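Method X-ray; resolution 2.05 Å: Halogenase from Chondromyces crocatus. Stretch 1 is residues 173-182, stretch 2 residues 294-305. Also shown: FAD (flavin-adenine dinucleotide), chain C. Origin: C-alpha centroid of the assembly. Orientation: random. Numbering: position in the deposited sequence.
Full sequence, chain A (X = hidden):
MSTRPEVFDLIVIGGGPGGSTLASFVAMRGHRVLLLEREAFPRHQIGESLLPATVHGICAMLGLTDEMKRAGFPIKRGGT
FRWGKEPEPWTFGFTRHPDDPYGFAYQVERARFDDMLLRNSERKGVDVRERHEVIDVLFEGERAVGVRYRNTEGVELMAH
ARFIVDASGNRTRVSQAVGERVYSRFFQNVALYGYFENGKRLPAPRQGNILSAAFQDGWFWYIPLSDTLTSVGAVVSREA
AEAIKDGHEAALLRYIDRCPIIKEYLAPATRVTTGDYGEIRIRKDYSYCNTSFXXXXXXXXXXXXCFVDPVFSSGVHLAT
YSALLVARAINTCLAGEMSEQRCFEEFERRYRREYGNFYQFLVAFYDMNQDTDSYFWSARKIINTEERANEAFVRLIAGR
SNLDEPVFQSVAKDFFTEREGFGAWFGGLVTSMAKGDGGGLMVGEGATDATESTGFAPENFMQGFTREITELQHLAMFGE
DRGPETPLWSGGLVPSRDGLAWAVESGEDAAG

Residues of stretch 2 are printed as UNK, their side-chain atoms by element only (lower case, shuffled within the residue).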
# COMPACT_ATOMS: atom_id res chain seq x y z
N ARG A 173 -9.74 -14.31 1.27
CA ARG A 173 -9.95 -15.75 1.23
C ARG A 173 -10.39 -16.22 -0.16
O ARG A 173 -10.67 -17.40 -0.36
CB ARG A 173 -10.93 -16.21 2.34
CG ARG A 173 -12.36 -15.63 2.27
CD ARG A 173 -13.12 -15.75 3.61
NE ARG A 173 -13.57 -17.11 3.90
CZ ARG A 173 -13.97 -17.53 5.11
NH1 ARG A 173 -13.98 -16.71 6.15
NH2 ARG A 173 -14.36 -18.79 5.26
N VAL A 174 -10.43 -15.30 -1.13
CA VAL A 174 -10.94 -15.61 -2.47
C VAL A 174 -9.98 -15.33 -3.62
O VAL A 174 -10.25 -15.70 -4.77
CB VAL A 174 -12.32 -14.91 -2.76
CG1 VAL A 174 -13.38 -15.32 -1.73
CG2 VAL A 174 -12.18 -13.38 -2.82
N SER A 175 -8.84 -14.70 -3.34
CA SER A 175 -7.93 -14.29 -4.42
C SER A 175 -7.37 -15.45 -5.23
O SER A 175 -7.04 -15.27 -6.40
CB SER A 175 -6.78 -13.41 -3.91
OG SER A 175 -5.88 -14.17 -3.12
N GLN A 176 -7.28 -16.63 -4.63
CA GLN A 176 -6.75 -17.81 -5.33
C GLN A 176 -7.61 -18.25 -6.53
O GLN A 176 -7.15 -19.00 -7.39
CB GLN A 176 -6.51 -18.98 -4.38
CG GLN A 176 -7.77 -19.70 -3.94
CD GLN A 176 -8.57 -18.93 -2.91
OE1 GLN A 176 -8.09 -17.93 -2.35
NE2 GLN A 176 -9.80 -19.38 -2.65
N ALA A 177 -8.83 -17.74 -6.59
CA ALA A 177 -9.69 -17.95 -7.75
C ALA A 177 -9.17 -17.21 -8.98
O ALA A 177 -9.49 -17.59 -10.10
CB ALA A 177 -11.11 -17.55 -7.43
N VAL A 178 -8.37 -16.15 -8.78
CA VAL A 178 -7.81 -15.40 -9.92
C VAL A 178 -6.35 -15.78 -10.24
O VAL A 178 -5.99 -15.95 -11.42
CB VAL A 178 -7.93 -13.86 -9.72
CG1 VAL A 178 -7.16 -13.13 -10.79
CG2 VAL A 178 -9.39 -13.41 -9.74
N GLY A 179 -5.51 -15.88 -9.22
CA GLY A 179 -4.08 -16.15 -9.42
C GLY A 179 -3.39 -16.66 -8.18
O GLY A 179 -4.03 -16.78 -7.12
N GLU A 180 -2.10 -16.98 -8.30
CA GLU A 180 -1.30 -17.42 -7.17
C GLU A 180 -0.58 -16.21 -6.54
O GLU A 180 -0.01 -15.39 -7.25
CB GLU A 180 -0.27 -18.47 -7.63
CG GLU A 180 0.64 -19.00 -6.51
CD GLU A 180 1.94 -19.63 -7.01
OE1 GLU A 180 2.08 -19.87 -8.24
OE2 GLU A 180 2.83 -19.89 -6.16
N ARG A 181 -0.62 -16.10 -5.23
CA ARG A 181 0.14 -15.04 -4.57
C ARG A 181 1.61 -15.51 -4.46
O ARG A 181 1.87 -16.62 -4.01
CB ARG A 181 -0.47 -14.71 -3.21
CG ARG A 181 0.35 -13.78 -2.37
CD ARG A 181 -0.21 -13.69 -0.98
NE ARG A 181 -1.45 -12.91 -0.96
CZ ARG A 181 -2.04 -12.48 0.15
NH1 ARG A 181 -1.51 -12.75 1.34
NH2 ARG A 181 -3.15 -11.77 0.06
N VAL A 182 2.52 -14.67 -4.92
CA VAL A 182 3.96 -14.97 -4.92
C VAL A 182 4.67 -13.95 -4.02
O VAL A 182 4.58 -12.76 -4.27
CB VAL A 182 4.52 -14.91 -6.38
CG1 VAL A 182 6.03 -15.03 -6.41
CG2 VAL A 182 3.88 -16.02 -7.26
N UNK A 294 -6.87 -10.45 -12.89
CA UNK A 294 -8.25 -10.71 -13.34
C UNK A 294 -8.37 -12.06 -14.05
O UNK A 294 -7.38 -12.64 -14.50
c UNK A 294 -8.73 -9.58 -14.26
c UNK A 294 -7.81 -9.93 -17.86
c UNK A 294 -8.10 -10.27 -19.19
c UNK A 294 -8.76 -10.06 -16.82
c UNK A 294 -9.36 -10.73 -19.47
c UNK A 294 -10.33 -10.85 -18.46
n UNK A 294 -6.65 -9.45 -17.30
c UNK A 294 -6.85 -9.27 -15.95
c UNK A 294 -10.04 -10.53 -17.14
c UNK A 294 -8.12 -9.63 -15.61
N UNK A 295 -9.59 -12.59 -14.16
CA UNK A 295 -9.76 -13.80 -14.98
C UNK A 295 -10.89 -13.70 -16.01
O UNK A 295 -10.62 -13.48 -17.20
n UNK A 295 -11.75 -18.91 -13.44
c UNK A 295 -9.82 -15.08 -14.12
c UNK A 295 -11.09 -17.60 -13.75
c UNK A 295 -11.20 -16.57 -12.62
c UNK A 295 -10.95 -15.14 -13.12
N UNK A 296 -12.13 -13.85 -15.57
CA UNK A 296 -13.30 -13.65 -16.41
C UNK A 296 -14.41 -13.34 -15.44
O UNK A 296 -14.85 -14.22 -14.69
n UNK A 296 -13.24 -15.94 -19.40
o UNK A 296 -12.72 -13.76 -19.17
c UNK A 296 -13.64 -14.91 -17.24
c UNK A 296 -13.16 -14.82 -18.69
N UNK A 297 -14.80 -12.07 -15.40
CA UNK A 297 -15.79 -11.58 -14.46
C UNK A 297 -15.27 -11.28 -13.06
O UNK A 297 -16.04 -10.86 -12.20
N UNK A 298 -13.98 -11.49 -12.81
CA UNK A 298 -13.41 -11.21 -11.49
C UNK A 298 -12.12 -10.41 -11.62
O UNK A 298 -11.40 -10.55 -12.60
c UNK A 298 -12.00 -13.55 -6.79
c UNK A 298 -12.83 -12.30 -9.20
c UNK A 298 -13.17 -12.50 -10.69
s UNK A 298 -12.74 -13.89 -8.41
N UNK A 299 -11.86 -9.56 -10.62
CA UNK A 299 -10.60 -8.80 -10.54
C UNK A 299 -10.14 -8.67 -9.09
O UNK A 299 -10.94 -8.83 -8.17
c UNK A 299 -10.77 -7.45 -11.15
N UNK A 300 -8.85 -8.39 -8.90
CA UNK A 300 -8.30 -8.14 -7.57
C UNK A 300 -7.79 -6.71 -7.52
O UNK A 300 -7.12 -6.23 -8.45
c UNK A 300 -7.15 -9.11 -7.23
c UNK A 300 -7.29 -10.62 -7.51
c UNK A 300 -8.29 -11.27 -6.54
c UNK A 300 -5.93 -11.34 -7.46
N UNK A 301 -8.12 -6.01 -6.44
CA UNK A 301 -7.62 -4.64 -6.26
C UNK A 301 -6.99 -4.51 -4.90
O UNK A 301 -7.35 -5.24 -3.96
c UNK A 301 -9.33 -3.58 -7.86
c UNK A 301 -9.78 -3.64 -5.45
c UNK A 301 -8.72 -3.53 -6.47
N UNK A 302 -6.04 -3.58 -4.78
CA UNK A 302 -5.43 -3.27 -3.50
C UNK A 302 -4.59 -4.41 -2.97
O UNK A 302 -3.98 -5.14 -3.74
N UNK A 303 -4.60 -4.58 -1.64
CA UNK A 303 -3.75 -5.57 -1.00
C UNK A 303 -4.12 -7.00 -1.39
O UNK A 303 -3.30 -7.92 -1.24
c UNK A 303 -2.96 -4.34 1.07
o UNK A 303 -2.86 -4.31 2.31
o UNK A 303 -2.42 -3.50 0.31
c UNK A 303 -3.83 -5.45 0.51
N UNK A 304 -5.34 -7.20 -1.86
CA UNK A 304 -5.74 -8.53 -2.36
C UNK A 304 -4.88 -8.93 -3.53
O UNK A 304 -4.55 -10.10 -3.69
c UNK A 304 -7.22 -8.52 -2.77
N UNK A 305 -4.51 -7.96 -4.38
CA UNK A 305 -3.68 -8.20 -5.55
C UNK A 305 -2.16 -8.22 -5.25
O UNK A 305 -1.45 -9.16 -5.61
c UNK A 305 -3.97 -7.16 -6.60
PA FAD C . -7.94 -3.14 3.43
O1A FAD C . -7.68 -1.74 3.92
O2A FAD C . -7.23 -4.21 4.18
O5B FAD C . -9.53 -3.39 3.56
C5B FAD C . -10.13 -4.60 3.12
C4B FAD C . -11.50 -4.77 3.78
O4B FAD C . -12.07 -6.02 3.45
C3B FAD C . -11.39 -4.72 5.30
O3B FAD C . -12.26 -3.72 5.76
C2B FAD C . -11.85 -6.08 5.77
O2B FAD C . -12.65 -5.95 6.92
C1B FAD C . -12.67 -6.58 4.59
N9A FAD C . -12.71 -8.05 4.43
C8A FAD C . -11.71 -8.97 4.63
N7A FAD C . -12.21 -10.19 4.32
C5A FAD C . -13.50 -10.06 3.91
C6A FAD C . -14.48 -10.97 3.49
N6A FAD C . -14.28 -12.29 3.55
N1A FAD C . -15.72 -10.49 3.13
C2A FAD C . -16.02 -9.16 3.21
N3A FAD C . -15.05 -8.27 3.64
C4A FAD C . -13.81 -8.71 3.97
N1 FAD C . -0.32 2.31 3.24
C2 FAD C . -0.29 3.68 3.13
O2 FAD C . -0.90 4.19 2.19
N3 FAD C . 0.42 4.42 4.06
C4 FAD C . 1.09 3.80 5.10
O4 FAD C . 1.71 4.46 5.94
C4X FAD C . 1.08 2.41 5.20
N5 FAD C . 1.73 1.76 6.22
C5X FAD C . 1.69 0.38 6.30
C6 FAD C . 2.36 -0.29 7.33
C7 FAD C . 2.32 -1.69 7.40
C7M FAD C . 3.22 -2.41 8.37
C8 FAD C . 1.60 -2.42 6.44
C8M FAD C . 1.69 -3.93 6.36
C9 FAD C . 0.93 -1.75 5.43
C9A FAD C . 0.97 -0.35 5.35
N10 FAD C . 0.29 0.30 4.34
C10 FAD C . 0.35 1.67 4.25
C1' FAD C . -0.59 -0.48 3.37
C2' FAD C . -2.09 -0.37 3.65
O2' FAD C . -2.35 -0.98 4.90
C3' FAD C . -2.91 -1.08 2.57
O3' FAD C . -2.29 -0.96 1.31
C4' FAD C . -4.33 -0.56 2.38
O4' FAD C . -5.06 -0.73 3.58
C5' FAD C . -5.02 -1.35 1.26
O5' FAD C . -6.40 -1.11 1.30
P FAD C . -7.45 -2.21 0.76
O1P FAD C . -8.75 -1.51 0.44
O2P FAD C . -6.91 -2.89 -0.46
O3P FAD C . -7.53 -3.31 1.91
O HOH W 1 -3.89 -12.22 -2.71
O HOH W 2 -6.33 -15.51 -13.99

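Position 294 carries one carbon followed by fused five- and six-membered rings holding eight carbons and one nitrogen, an indole. Its CA-to-CB bond points away from stretch 1, and its backbone N lies 3.4 Å from Val-178 CG1. This is Trp-294.

At position 295 four carbons in a row end in nitrogen, the pattern of lysine. The bond to CB points toward stretch 1, and the chain passes along its backbone: Lys-295 CD is 3.2 Å from Ala-177 O, and Lys-295 CG is 4.1 Å from Val-178 CG2.

Position 296 has two carbons, the second bearing one oxygen and one nitrogen. That amide, two carbons long, identifies Asn-296, which is out of reach of stretch 1. Position 297 has no side-chain atoms and a phi of 81°, a value that favours glycine: Gly-297.

Position 298 shows two carbons, a sulfur and a terminal carbon, unbranched, hence Met-298. All three chi angles are t, so the chain is extended. Its SD lies 3.6 Å from Val-178 CG2 and 4.1 Å from Ala-177 CB, while its CE reaches Val-174 O at 3.4 Å and Val-174 CG2 at 4.0 Å.

A single carbon pointing away makes position 299 Ala-299. Position 300 has four carbons forked at the second, which is Leu-300; CD1 sits 3.9 Å from Val-178 CB and CD2 3.7 Å from Ser-175 CB.

Position 301 has one carbon carrying two more, Val-301, beyond contact range. Position 302 lacks a side chain; with phi at 68°, it is Gly-302, where an ideal CB would fall 2.1 Å from FAD O2P.

Two carbons, the second with two oxygens, define position 303 as Asp-303. Its N donates to FAD O2P (3.1 Å), and its OD1 accepts from FAD O3' (2.7 Å). Positions 304 and 305 each bear one carbon: Ala-304, whose O is 4.0 Å from Ser-175 CB, and Ala-305, whose CB points away.

The contact buries 448 Å² without a direct hydrogen bond between the stretches. In the strand, Met-298 and Leu-300 point toward stretch 1 while Ala-299 between them points away, so alternate side chains pack against Val-174, Ser-175, Ala-177 and Val-178. Val-178, with 113 Å² covered, is the largest contributor. Water supplies the polar links: water 1 donates to Ala-304 O (2.4 Å), accepts from Arg-181 NH2 (2.9 Å) and hydrogen-bonds Ser-175 OG (2.8 Å); water 2 donates to Val-178 O (2.6 Å) and Trp-294 O (3.1 Å).

Stretch 2 294-305: WKNGMALVGDAA
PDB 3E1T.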